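Local coordinates for RagB/SusD domain protein (Flavobacterium johnsoniae, PDB 5J90), which binds chitin as a SusD homolog of a chitin-utilization locus, probably as an outer-membrane lipoprotein that helps capture the polymer at the cell surface, at residues 65-69 / 306-310; 74-80 / 450-455; 188-192 / 241-247; 250-256 / 322-327. Residues are numbered along the deposited sequence.

Contact 1: 65-69 / 306-310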
# COMPACT_ATOMS: atom_id res chain seq x y z
N ALA A 65 3.18 25.00 14.78
CA ALA A 65 1.75 24.92 15.06
C ALA A 65 1.14 26.31 15.05
O ALA A 65 1.81 27.28 15.40
CB ALA A 65 1.50 24.25 16.40
N THR A 66 -0.12 26.40 14.64
CA THR A 66 -0.78 27.70 14.61
C THR A 66 -1.59 27.98 15.89
O THR A 66 -2.21 27.07 16.45
CB THR A 66 -1.70 27.84 13.39
OG1 THR A 66 -2.21 29.19 13.34
CG2 THR A 66 -2.88 26.87 13.47
N PRO A 67 -1.55 29.24 16.37
CA PRO A 67 -2.42 29.65 17.48
C PRO A 67 -3.79 30.11 16.99
O PRO A 67 -4.64 30.45 17.81
CB PRO A 67 -1.67 30.84 18.06
CG PRO A 67 -1.06 31.49 16.85
CD PRO A 67 -0.64 30.32 15.96
N THR A 68 -3.99 30.13 15.68
CA THR A 68 -5.17 30.74 15.08
C THR A 68 -6.23 29.71 14.71
O THR A 68 -5.93 28.70 14.06
CB THR A 68 -4.78 31.54 13.83
OG1 THR A 68 -3.70 32.43 14.15
CG2 THR A 68 -5.97 32.33 13.30
N GLY A 69 -7.47 29.97 15.10
CA GLY A 69 -8.57 29.07 14.81
C GLY A 69 -9.22 29.34 13.46
O GLY A 69 -10.41 29.65 13.38
N ILE A 306 -9.57 25.82 19.73
CA ILE A 306 -9.01 27.15 19.98
C ILE A 306 -10.13 28.14 20.28
O ILE A 306 -10.97 28.43 19.43
CB ILE A 306 -8.16 27.65 18.80
CG1 ILE A 306 -6.91 26.78 18.65
CG2 ILE A 306 -7.76 29.11 18.99
CD1 ILE A 306 -6.09 27.07 17.40
N SER A 307 -10.12 28.67 21.50
CA SER A 307 -11.13 29.63 21.91
C SER A 307 -10.85 30.99 21.28
O SER A 307 -11.71 31.57 20.62
CB SER A 307 -11.17 29.75 23.43
OG SER A 307 -12.18 30.65 23.84
N GLY A 308 -9.63 31.48 21.47
CA GLY A 308 -9.20 32.72 20.86
C GLY A 308 -7.72 32.67 20.53
O GLY A 308 -6.95 32.00 21.22
N LYS A 309 -7.32 33.39 19.49
CA LYS A 309 -5.93 33.42 19.04
C LYS A 309 -4.99 33.89 20.15
O LYS A 309 -3.84 33.44 20.24
CB LYS A 309 -5.78 34.32 17.82
CG LYS A 309 -4.36 34.40 17.28
CD LYS A 309 -4.30 35.27 16.04
CE LYS A 309 -2.87 35.43 15.56
NZ LYS A 309 -2.81 36.25 14.33
N SER A 310 -5.47 34.81 20.98
CA SER A 310 -4.62 35.36 22.03
C SER A 310 -4.21 34.32 23.07
O SER A 310 -3.26 34.52 23.81
CB SER A 310 -5.31 36.55 22.71
OG SER A 310 -6.50 36.13 23.35
O HOH W 1 -4.85 30.23 20.55
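No direct hydrogen bond joins 65-69 to 306-310; the polar link across the gap is a water. Water 1 lies within hydrogen-bonding distance of Pro67 O and Gly308 O, 2.8 Å from each, and bridges the two carbonyls, whose oxygens stand 4.4 Å apart. Pro67 O also receives a CA-H...O contact from Lys309, with CA to O 3.5 Å and 165° at the hydrogen. Van der Waals contact comes from Ile306, whose CB points at the other segment: its CG2 lies 3.6 Å from Pro67 O and its CD1 3.7 Å from Thr68 O, so its methyls rest on backbone carbonyls. The fully extended Lys309 (all four chi angles t) passes Pro67, CG to CG 4.4 Å, and Thr68, with CE 3.4 Å from Thr68 OG1. Within 65-69, Thr66 OG1 accepts from Thr68 N at 3.1 Å, an ST turn spanning Pro67. Asp264 gathers the polar ends: its OD1 pairs with Lys309 NZ and Thr68 OG1, its O with Thr66 OG1, while Trp262 O also accepts from Lys309 NZ. The contact thus joins two long loops, one between strand 64-65 and helix 83-108, the other between helix 283-286 and strand 326-328, beside the pairing of 64-65 with 266-267.

Contact 2: 74-80 / 450-455; sequences VNNTTYA and VLKNYS
Tyr79, Tyr454 and Thr78 bury the largest areas here (90, 86 and 65 Å² of 431 Å² in all). The segments run in the same direction, 78 to 80 beside 453 to 455, with CA atoms 5.0 Å apart for Thr78 and Asn453 and 4.9 Å for Ala80 and Ser455. Lys452 and Asn453 are extended (-125/127, -131/103) before the turn at Tyr454 (-103/30). One direct hydrogen bond crosses: Tyr454 N to Thr78 O, 2.8 Å and 171°. Tyr79 has positive backbone angles (68/22) and chi1 m; Asn453 ND2, hydrogen-bonded to Ile459 O and Thr461 OG1, meets the Tyr79 ring edge, 3.8 Å from CD2. Tyr79 OH lies 3.5 Å from Val450 CG1, and water 2 links Tyr79 OH (2.7 Å) to Val450 N (3.0 Å). Tyr454, also chi1 m, presents its ring edge to Thr78 OG1, 3.5 Å from CD2; that hydroxyl accepts from Asn75 N (3.1 Å) and bonds Gly73 O. Asn75 OD1 accepts from Thr77 N at 2.8 Å, Asn453 OD1 from Ser455 N at 3.1 Å. Two Asx-turn loops, one leading into helix 83-108, the other between helices 432-442 and 472-477, are thus joined by one backbone hydrogen bond, each packing a tyrosine against its partner.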
# COMPACT_ATOMS: atom_id res chain seq x y z
N VAL A 74 -11.87 24.27 12.00
CA VAL A 74 -12.10 23.12 11.14
C VAL A 74 -11.25 23.32 9.89
O VAL A 74 -11.63 24.04 8.97
CB VAL A 74 -13.60 22.99 10.79
CG1 VAL A 74 -13.87 21.83 9.84
CG2 VAL A 74 -14.42 22.84 12.07
N ASN A 75 -10.07 22.72 9.87
CA ASN A 75 -9.09 23.07 8.85
C ASN A 75 -8.02 21.99 8.74
O ASN A 75 -8.16 20.93 9.35
CB ASN A 75 -8.49 24.46 9.15
CG ASN A 75 -7.79 24.52 10.49
OD1 ASN A 75 -6.94 23.69 10.80
ND2 ASN A 75 -8.15 25.52 11.32
N ASN A 76 -6.96 22.25 7.97
CA ASN A 76 -5.93 21.23 7.76
C ASN A 76 -5.38 20.69 9.08
O ASN A 76 -5.02 19.51 9.16
CB ASN A 76 -4.75 21.81 6.97
CG ASN A 76 -4.97 21.85 5.47
OD1 ASN A 76 -5.99 21.41 4.93
ND2 ASN A 76 -3.98 22.40 4.77
N THR A 77 -5.28 21.54 10.10
CA THR A 77 -4.67 21.12 11.37
C THR A 77 -5.55 20.16 12.16
O THR A 77 -5.06 19.44 13.04
CB THR A 77 -4.25 22.30 12.28
OG1 THR A 77 -5.40 22.85 12.93
CG2 THR A 77 -3.56 23.39 11.46
N THR A 78 -6.85 20.16 11.87
CA THR A 78 -7.78 19.22 12.49
C THR A 78 -8.30 18.21 11.46
O THR A 78 -9.35 17.58 11.65
CB THR A 78 -8.93 19.96 13.21
OG1 THR A 78 -9.52 20.90 12.31
CG2 THR A 78 -8.39 20.71 14.44
N TYR A 79 -7.53 18.06 10.39
CA TYR A 79 -7.73 17.01 9.39
C TYR A 79 -9.00 17.17 8.56
O TYR A 79 -9.50 16.20 7.97
CB TYR A 79 -7.65 15.61 10.01
CG TYR A 79 -6.32 15.28 10.67
CD1 TYR A 79 -5.20 16.10 10.52
CD2 TYR A 79 -6.18 14.13 11.45
CE1 TYR A 79 -3.98 15.78 11.12
CE2 TYR A 79 -4.97 13.81 12.05
CZ TYR A 79 -3.87 14.63 11.88
OH TYR A 79 -2.67 14.32 12.48
N ALA A 80 -9.52 18.39 8.51
CA ALA A 80 -10.52 18.77 7.52
C ALA A 80 -9.77 19.48 6.40
O ALA A 80 -9.54 20.69 6.46
CB ALA A 80 -11.60 19.68 8.14
N VAL A 450 -3.41 14.37 17.21
CA VAL A 450 -4.37 15.47 17.33
C VAL A 450 -5.45 15.11 18.35
O VAL A 450 -5.71 13.93 18.61
CB VAL A 450 -5.03 15.85 15.97
CG1 VAL A 450 -3.97 16.33 14.98
CG2 VAL A 450 -5.86 14.70 15.40
N LEU A 451 -6.06 16.14 18.94
CA LEU A 451 -7.15 15.96 19.90
C LEU A 451 -8.50 16.16 19.23
O LEU A 451 -9.52 15.70 19.74
CB LEU A 451 -7.00 16.93 21.07
CG LEU A 451 -5.75 16.69 21.91
CD1 LEU A 451 -5.60 17.77 22.99
CD2 LEU A 451 -5.79 15.30 22.53
N LYS A 452 -8.50 16.86 18.10
CA LYS A 452 -9.70 17.09 17.32
C LYS A 452 -9.48 16.62 15.89
O LYS A 452 -8.51 17.02 15.23
CB LYS A 452 -10.08 18.58 17.32
CG LYS A 452 -10.43 19.17 18.69
CD LYS A 452 -11.66 18.49 19.27
CE LYS A 452 -12.17 19.19 20.52
NZ LYS A 452 -13.46 18.60 20.99
N ASN A 453 -10.38 15.77 15.40
CA ASN A 453 -10.28 15.19 14.07
C ASN A 453 -11.63 15.35 13.37
O ASN A 453 -12.58 14.62 13.66
CB ASN A 453 -9.90 13.70 14.20
CG ASN A 453 -9.70 13.01 12.85
OD1 ASN A 453 -10.24 13.43 11.82
ND2 ASN A 453 -8.96 11.91 12.88
N TYR A 454 -11.70 16.31 12.45
CA TYR A 454 -12.94 16.65 11.76
C TYR A 454 -12.97 16.10 10.33
O TYR A 454 -13.61 16.67 9.45
CB TYR A 454 -13.14 18.17 11.74
CG TYR A 454 -13.34 18.78 13.11
CD1 TYR A 454 -14.30 18.26 13.98
CD2 TYR A 454 -12.56 19.84 13.55
CE1 TYR A 454 -14.49 18.81 15.24
CE2 TYR A 454 -12.75 20.39 14.81
CZ TYR A 454 -13.71 19.87 15.65
OH TYR A 454 -13.89 20.41 16.90
N SER A 455 -12.29 14.97 10.11
CA SER A 455 -12.22 14.39 8.76
C SER A 455 -13.41 13.52 8.40
O SER A 455 -13.49 13.02 7.28
CB SER A 455 -10.96 13.55 8.63
OG SER A 455 -11.10 12.32 9.33
O HOH W 2 -2.71 12.84 14.69

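Contact 3: 188-192 / 241-247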
# COMPACT_ATOMS: atom_id res chain seq x y z
N ASP A 188 22.72 31.19 -11.41
CA ASP A 188 22.57 30.38 -10.20
C ASP A 188 22.14 31.26 -9.02
O ASP A 188 22.61 32.39 -8.86
CB ASP A 188 23.90 29.69 -9.90
CG ASP A 188 23.76 28.47 -9.01
OD1 ASP A 188 22.68 28.27 -8.41
OD2 ASP A 188 24.77 27.72 -8.90
N MET A 189 21.22 30.75 -8.20
CA MET A 189 20.73 31.46 -7.03
C MET A 189 20.85 30.60 -5.78
O MET A 189 19.99 30.63 -4.91
CB MET A 189 19.28 31.89 -7.25
CG MET A 189 19.08 32.71 -8.52
SD MET A 189 17.37 33.17 -8.77
CE MET A 189 17.04 34.10 -7.27
N THR A 190 21.92 29.82 -5.71
CA THR A 190 22.13 28.91 -4.59
C THR A 190 23.47 29.20 -3.95
O THR A 190 24.08 30.24 -4.20
CB THR A 190 22.13 27.44 -5.06
OG1 THR A 190 23.26 27.20 -5.91
CG2 THR A 190 20.84 27.11 -5.82
N GLY A 191 23.93 28.28 -3.11
CA GLY A 191 25.27 28.39 -2.58
C GLY A 191 26.37 27.94 -3.53
O GLY A 191 27.55 28.02 -3.19
N TYR A 192 26.01 27.47 -4.72
CA TYR A 192 26.98 26.79 -5.58
C TYR A 192 27.70 27.71 -6.58
O TYR A 192 28.72 27.32 -7.13
CB TYR A 192 26.33 25.63 -6.33
CG TYR A 192 25.71 24.57 -5.45
CD1 TYR A 192 26.16 24.34 -4.16
CD2 TYR A 192 24.65 23.80 -5.92
CE1 TYR A 192 25.58 23.37 -3.35
CE2 TYR A 192 24.07 22.83 -5.12
CZ TYR A 192 24.53 22.62 -3.85
OH TYR A 192 23.92 21.66 -3.07
N ASP A 241 28.97 23.53 3.24
CA ASP A 241 28.97 24.29 1.99
C ASP A 241 28.36 23.50 0.83
O ASP A 241 28.05 24.06 -0.22
CB ASP A 241 30.39 24.74 1.62
CG ASP A 241 30.88 25.91 2.48
OD1 ASP A 241 30.06 26.51 3.20
OD2 ASP A 241 32.09 26.21 2.41
N ASP A 242 28.20 22.19 1.02
CA ASP A 242 27.57 21.34 -0.00
C ASP A 242 26.04 21.42 0.02
O ASP A 242 25.38 20.93 -0.91
CB ASP A 242 27.97 19.87 0.17
CG ASP A 242 29.46 19.62 -0.02
OD1 ASP A 242 30.13 20.39 -0.73
OD2 ASP A 242 29.92 18.60 0.54
N SER A 243 25.48 22.02 1.07
CA SER A 243 24.03 22.06 1.25
C SER A 243 23.33 22.78 0.10
O SER A 243 23.88 23.70 -0.51
CB SER A 243 23.67 22.75 2.56
OG SER A 243 24.22 22.07 3.68
N PHE A 244 22.10 22.36 -0.19
CA PHE A 244 21.29 23.01 -1.20
C PHE A 244 20.41 24.07 -0.54
O PHE A 244 19.62 23.77 0.36
CB PHE A 244 20.42 22.01 -1.97
CG PHE A 244 19.73 22.61 -3.16
CD1 PHE A 244 20.46 22.99 -4.27
CD2 PHE A 244 18.37 22.84 -3.15
CE1 PHE A 244 19.84 23.57 -5.37
CE2 PHE A 244 17.74 23.42 -4.24
CZ PHE A 244 18.49 23.78 -5.35
N LYS A 245 20.57 25.31 -0.99
CA LYS A 245 19.83 26.43 -0.43
C LYS A 245 19.54 27.44 -1.53
O LYS A 245 20.28 27.54 -2.52
CB LYS A 245 20.62 27.10 0.70
CG LYS A 245 21.95 27.71 0.26
CD LYS A 245 22.70 28.29 1.45
CE LYS A 245 24.06 28.82 1.05
NZ LYS A 245 24.82 29.27 2.27
N ILE A 246 18.45 28.18 -1.36
CA ILE A 246 18.18 29.33 -2.20
C ILE A 246 18.75 30.56 -1.52
O ILE A 246 18.41 30.85 -0.37
CB ILE A 246 16.66 29.53 -2.42
CG1 ILE A 246 16.01 28.22 -2.88
CG2 ILE A 246 16.43 30.67 -3.41
CD1 ILE A 246 16.51 27.69 -4.22
N VAL A 247 19.64 31.25 -2.22
CA VAL A 247 20.18 32.51 -1.72
C VAL A 247 19.45 33.62 -2.47
O VAL A 247 19.77 33.92 -3.62
CB VAL A 247 21.70 32.58 -1.97
CG1 VAL A 247 22.25 33.91 -1.47
CG2 VAL A 247 22.41 31.41 -1.29
O HOH W 3 23.24 25.50 -2.56
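Two hydrogen bonds lie near the ends of this contact: Tyr192 OH donates to Asp242 O at 2.7 Å, and Val247 N donates to Met189 O at 2.8 Å with an angle of 159°. Between them, water 3 accepts from Gly191 N (2.9 Å) and Lys245 N (3.1 Å) and donates to Ser243 O (2.8 Å). CA-H...O contacts supplement these bonds, Thr190 CA to Lys245 O at 3.1 Å and Ile246 CA to Met189 O at 3.5 Å. The loop is braced internally as Thr190 OG1 donates to Asp188 OD1 at 2.8 Å and accepts from Tyr192 N at 3.0 Å, an ST turn. Farther out, Tyr192 CE2 meets the Phe244 ring at its edge, 3.7 Å from CD1, and Thr190 CG2 sits 3.7 Å from Phe244 CE1. An ideal CB on Gly191 would fall 2.9 Å from Lys245 CE, a clash. On the aromatic side, helix 196-213 stacks Phe202 on Phe244 and sets Trp199 edge-to-face with Tyr192. Strand 244-247 pairs antiparallel with 326-328, so the loop packs alongside that two-stranded sheet. Both direct bonds across end on backbone carbonyls, one from a backbone NH and one from the Tyr192 hydroxyl, whereas Lys245 O is buried without a hydrogen-bonding partner.

Contact 4: 250-256 / 322-327; sequences VYTNPIA and VRSKEI
Segment 250-256 runs extended through Tyr251 and Thr252 (psi 140° and 147°), then turns at Asn253 (-44/125) and Pro254 into helix 255-261. Segment 322-327 bends at Arg323, the centre of an inverse gamma turn, becomes extended at Ser324 (-159/153) and enters strand 326-328. The two run antiparallel, 252 to 256 against 325 to 322, with CA atoms of Thr252 and Lys325 4.3 Å apart and of Ala256 and Val322 5.4 Å. The direct hydrogen bond between them is Asn253 N to Ser324 O, 2.9 Å and 168°; CA-H...O contacts flank it, Thr252 CA to Ser324 O at 3.4 Å and Lys325 CA to Tyr251 O at 3.3 Å. Asn253, chi1 t, turns OD1 to accept from Ile255 N at 2.9 Å, while its ND2 reaches Glu326 O through water 5 (3.0 and 2.7 Å). Val322, chi1 m, packs CG1 3.9 Å from Ile255 CB and CG2 4.1 Å from Ala256 CB. Ser324 OG accepts from Glu326 N at 3.0 Å, an ST turn. Water 4 joins Val250 O (2.9 Å) to Lys325 NZ (3.1 Å), which also bonds Pro249 O. A single residue, Asn253, thus couples helix capping to strand entry, while Tyr251 O stays buried without a hydrogen-bonding partner.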
# COMPACT_ATOMS: atom_id res chain seq x y z
N VAL A 250 16.77 39.25 -2.72
CA VAL A 250 15.78 40.22 -2.26
C VAL A 250 14.88 39.77 -1.11
O VAL A 250 14.53 40.58 -0.25
CB VAL A 250 14.88 40.73 -3.41
CG1 VAL A 250 15.66 41.66 -4.33
CG2 VAL A 250 14.29 39.56 -4.19
N TYR A 251 14.51 38.50 -1.08
CA TYR A 251 13.49 38.04 -0.12
C TYR A 251 14.03 37.40 1.14
O TYR A 251 15.00 36.64 1.10
CB TYR A 251 12.50 37.07 -0.79
CG TYR A 251 11.92 37.60 -2.08
CD1 TYR A 251 11.13 38.74 -2.10
CD2 TYR A 251 12.16 36.95 -3.29
CE1 TYR A 251 10.60 39.23 -3.28
CE2 TYR A 251 11.63 37.43 -4.48
CZ TYR A 251 10.86 38.57 -4.47
OH TYR A 251 10.33 39.06 -5.64
N THR A 252 13.40 37.71 2.26
CA THR A 252 13.59 37.00 3.51
C THR A 252 12.67 35.76 3.49
O THR A 252 11.58 35.80 2.90
CB THR A 252 13.24 37.92 4.69
OG1 THR A 252 14.16 39.02 4.70
CG2 THR A 252 13.32 37.20 6.02
N ASN A 253 13.10 34.66 4.11
CA ASN A 253 12.24 33.49 4.30
C ASN A 253 10.84 33.95 4.75
O ASN A 253 10.72 34.69 5.73
CB ASN A 253 12.86 32.56 5.35
CG ASN A 253 12.13 31.24 5.48
OD1 ASN A 253 10.90 31.19 5.46
ND2 ASN A 253 12.89 30.16 5.64
N PRO A 254 9.78 33.55 4.03
CA PRO A 254 8.45 34.09 4.34
C PRO A 254 7.94 33.72 5.73
O PRO A 254 7.04 34.38 6.26
CB PRO A 254 7.55 33.47 3.25
CG PRO A 254 8.31 32.30 2.73
CD PRO A 254 9.77 32.68 2.84
N ILE A 255 8.52 32.68 6.33
CA ILE A 255 8.13 32.29 7.68
C ILE A 255 8.41 33.41 8.69
O ILE A 255 7.70 33.54 9.69
CB ILE A 255 8.80 30.97 8.10
CG1 ILE A 255 8.37 29.83 7.17
CG2 ILE A 255 8.44 30.62 9.54
CD1 ILE A 255 9.18 28.56 7.35
N ALA A 256 9.43 34.23 8.43
CA ALA A 256 9.74 35.33 9.35
C ALA A 256 8.53 36.26 9.50
O ALA A 256 8.22 36.70 10.61
CB ALA A 256 10.95 36.10 8.85
N VAL A 322 14.92 31.65 10.38
CA VAL A 322 14.10 32.16 9.28
C VAL A 322 14.28 33.65 9.00
O VAL A 322 13.73 34.16 8.03
CB VAL A 322 12.59 31.84 9.45
CG1 VAL A 322 12.38 30.32 9.53
CG2 VAL A 322 12.01 32.55 10.67
N ARG A 323 15.06 34.32 9.84
CA ARG A 323 15.34 35.74 9.62
C ARG A 323 16.59 35.86 8.77
O ARG A 323 17.66 36.30 9.22
CB ARG A 323 15.43 36.50 10.95
CG ARG A 323 14.10 36.45 11.71
CD ARG A 323 14.03 37.44 12.87
NE ARG A 323 14.76 37.00 14.06
CZ ARG A 323 14.23 36.26 15.03
NH1 ARG A 323 12.98 35.84 14.94
NH2 ARG A 323 14.96 35.95 16.09
N SER A 324 16.45 35.44 7.52
CA SER A 324 17.56 35.25 6.61
C SER A 324 17.05 35.28 5.18
O SER A 324 15.88 34.93 4.91
CB SER A 324 18.19 33.87 6.87
OG SER A 324 19.26 33.63 5.99
N LYS A 325 17.92 35.67 4.26
CA LYS A 325 17.62 35.64 2.83
C LYS A 325 18.09 34.31 2.22
O LYS A 325 18.02 34.13 1.01
CB LYS A 325 18.28 36.83 2.13
CG LYS A 325 17.87 38.18 2.71
CD LYS A 325 18.72 39.33 2.16
CE LYS A 325 18.23 39.75 0.79
NZ LYS A 325 19.02 40.91 0.26
N GLU A 326 18.56 33.40 3.06
CA GLU A 326 18.96 32.06 2.61
C GLU A 326 17.99 31.02 3.15
O GLU A 326 17.73 30.95 4.35
CB GLU A 326 20.40 31.77 3.04
CG GLU A 326 21.33 32.89 2.61
CD GLU A 326 22.81 32.56 2.71
OE1 GLU A 326 23.17 31.47 3.20
OE2 GLU A 326 23.61 33.41 2.28
N ILE A 327 17.44 30.23 2.24
CA ILE A 327 16.41 29.24 2.58
C ILE A 327 16.95 27.85 2.24
O ILE A 327 17.13 27.51 1.08
CB ILE A 327 15.10 29.51 1.80
CG1 ILE A 327 14.56 30.91 2.09
CG2 ILE A 327 14.06 28.46 2.15
CD1 ILE A 327 15.03 31.98 1.12
O HOH W 4 16.52 42.68 0.02
O HOH W 5 15.84 30.39 6.25

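How the contacts relate
From the N terminus, the loop between strand 64-65 and helix 83-108 enters contact 1 and then contact 2, which touch through Thr66 and Thr77. Contact 1 ties it to the loop before strand 326-328, contact 2 to the loop after helix 432-442; closing at 306-310 and 450-455, the two cross. Contact 3 closes a 48-residue excursion, mostly helical, within the spans of contacts 1 and 2. Contact 4 opens soon afterwards and closes at 322-327, crossing contact 1 but lying wholly within contact 2. Contacts 3 and 4, in series, meet across the antiparallel pair 244-247 and 326-328, through the Lys245-Glu326 salt bridge and a probable backbone hydrogen bond between Ile327 N and Ile246 O.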